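Long-range contact in putative lipoprotein YerB (Bacillus subtilis, PDB 2PSB), which is of unknown function but belongs to the DUF3048 family, is probably anchored in the cell membrane by a lipid, and interacts with PcrA: residues I231-A236 and P299-A304. Residues are numbered along the deposited sequence; the frame is centred on the assembly and turned at random.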
# COMPACT_ATOMS: atom_id res chain seq x y z
N ILE A 231 3.83 -0.00 -11.62
CA ILE A 231 4.77 -0.43 -10.59
C ILE A 231 5.66 0.80 -10.40
O ILE A 231 6.37 1.24 -11.33
CB ILE A 231 5.67 -1.62 -11.01
CG1 ILE A 231 4.86 -2.73 -11.70
CG2 ILE A 231 6.37 -2.16 -9.77
CD1 ILE A 231 3.75 -3.35 -10.87
N PHE A 232 5.63 1.35 -9.20
CA PHE A 232 6.37 2.54 -8.86
C PHE A 232 7.39 2.25 -7.76
O PHE A 232 7.02 2.13 -6.58
CB PHE A 232 5.38 3.61 -8.42
CG PHE A 232 5.99 4.96 -8.19
CD1 PHE A 232 7.23 5.29 -8.73
CD2 PHE A 232 5.29 5.93 -7.47
CE1 PHE A 232 7.76 6.56 -8.55
CE2 PHE A 232 5.82 7.20 -7.28
CZ PHE A 232 7.06 7.51 -7.83
N ILE A 233 8.65 2.12 -8.15
CA ILE A 233 9.72 1.83 -7.20
C ILE A 233 10.30 3.15 -6.74
O ILE A 233 10.82 3.92 -7.54
CB ILE A 233 10.81 0.93 -7.86
CG1 ILE A 233 10.15 -0.36 -8.35
CG2 ILE A 233 11.94 0.62 -6.86
CD1 ILE A 233 11.05 -1.26 -9.17
N VAL A 234 10.20 3.41 -5.44
CA VAL A 234 10.69 4.65 -4.85
C VAL A 234 11.89 4.47 -3.92
O VAL A 234 11.87 3.61 -3.04
CB VAL A 234 9.52 5.35 -4.10
CG1 VAL A 234 10.02 6.50 -3.26
CG2 VAL A 234 8.50 5.86 -5.12
N GLU A 235 12.92 5.28 -4.12
CA GLU A 235 14.13 5.22 -3.29
C GLU A 235 14.08 6.29 -2.22
O GLU A 235 14.16 7.48 -2.52
CB GLU A 235 15.39 5.43 -4.13
CG GLU A 235 16.68 5.25 -3.33
CD GLU A 235 17.94 5.31 -4.19
OE1 GLU A 235 18.30 6.41 -4.66
OE2 GLU A 235 18.56 4.25 -4.40
N ALA A 236 13.97 5.86 -0.98
CA ALA A 236 13.88 6.78 0.15
C ALA A 236 14.88 6.43 1.23
O ALA A 236 15.14 5.25 1.49
CB ALA A 236 12.46 6.75 0.71
N PRO A 299 15.37 1.20 0.09
CA PRO A 299 16.42 2.09 0.58
C PRO A 299 17.56 2.25 -0.44
O PRO A 299 18.43 3.08 -0.27
CB PRO A 299 16.87 1.42 1.88
CG PRO A 299 16.60 -0.02 1.62
CD PRO A 299 15.28 -0.02 0.91
N ASP A 300 17.52 1.45 -1.51
CA ASP A 300 18.54 1.52 -2.56
C ASP A 300 17.96 1.06 -3.89
O ASP A 300 17.62 -0.11 -4.07
CB ASP A 300 19.74 0.64 -2.19
CG ASP A 300 20.87 0.73 -3.21
OD1 ASP A 300 21.90 0.06 -3.01
OD2 ASP A 300 20.74 1.46 -4.21
N LEU A 301 17.88 1.99 -4.83
CA LEU A 301 17.34 1.72 -6.16
C LEU A 301 18.06 0.53 -6.80
O LEU A 301 17.64 0.02 -7.84
CB LEU A 301 17.48 2.97 -7.03
CG LEU A 301 16.44 3.25 -8.11
CD1 LEU A 301 16.70 2.38 -9.31
CD2 LEU A 301 15.03 3.02 -7.56
N ASP A 302 19.13 0.08 -6.15
CA ASP A 302 19.92 -1.04 -6.64
C ASP A 302 19.19 -2.36 -6.36
O ASP A 302 19.48 -3.38 -6.99
CB ASP A 302 21.28 -1.06 -5.95
CG ASP A 302 22.41 -1.40 -6.90
OD1 ASP A 302 23.51 -1.73 -6.40
OD2 ASP A 302 22.21 -1.35 -8.13
N ALA A 303 18.26 -2.32 -5.42
CA ALA A 303 17.48 -3.50 -5.06
C ALA A 303 16.61 -3.96 -6.22
O ALA A 303 16.17 -5.10 -6.25
CB ALA A 303 16.63 -3.21 -3.85
N ALA A 304 16.37 -3.06 -7.17
CA ALA A 304 15.55 -3.38 -8.33
C ALA A 304 16.40 -3.82 -9.51
O ALA A 304 17.54 -3.38 -9.67
CB ALA A 304 14.71 -2.16 -8.72
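Ile233 and Glu235, alternate residues on one face of their strand, both point at the loop 299-304 that folds over that face. Ile233 carries the apolar part from the strand side and forks between two partners. Its CG2, anti to the backbone N (CG1 at chi1 -58°), meets Leu301 CD2 at 4.0 Å, the two side chains crossing at about a right angle, while its CD1 reaches Ala304 CB at 3.8 Å. This is the close-packed part, with Ile233 buried. Toward solvent the contact turns polar: Glu235 is partly exposed, Pro299 and Asp300 fully so. Glu235, with CG anti to the backbone N (chi1 -175°) and its chain extended beyond, runs out past Pro299 O and offers OE2 to Leu301 N in a nearly straight hydrogen bond (176°); at 2.4 Å the modelled length is too short to be taken literally. Asp300 OD2 lies 3.5 Å from the same OE2, two like charges close together, though this distance shares the doubt about OE2. At the next residue along, the backbones come nearest at Ala236 and Pro299, where Pro299 CA directs a C-H toward Ala236 O at 3.5 Å. That oxygen also accepts a hydrogen bond from His238 ND1. The loop leads from strand 293-298 to strand 304-307, which edges a separate antiparallel sheet, so the contact lies where the chain passes between sheets. Strand 230-240 runs between 293-298, its parallel neighbour, and antiparallel 255-261; Leu258 of the latter touches Leu301, and Val298 at the end of the former touches Ile233.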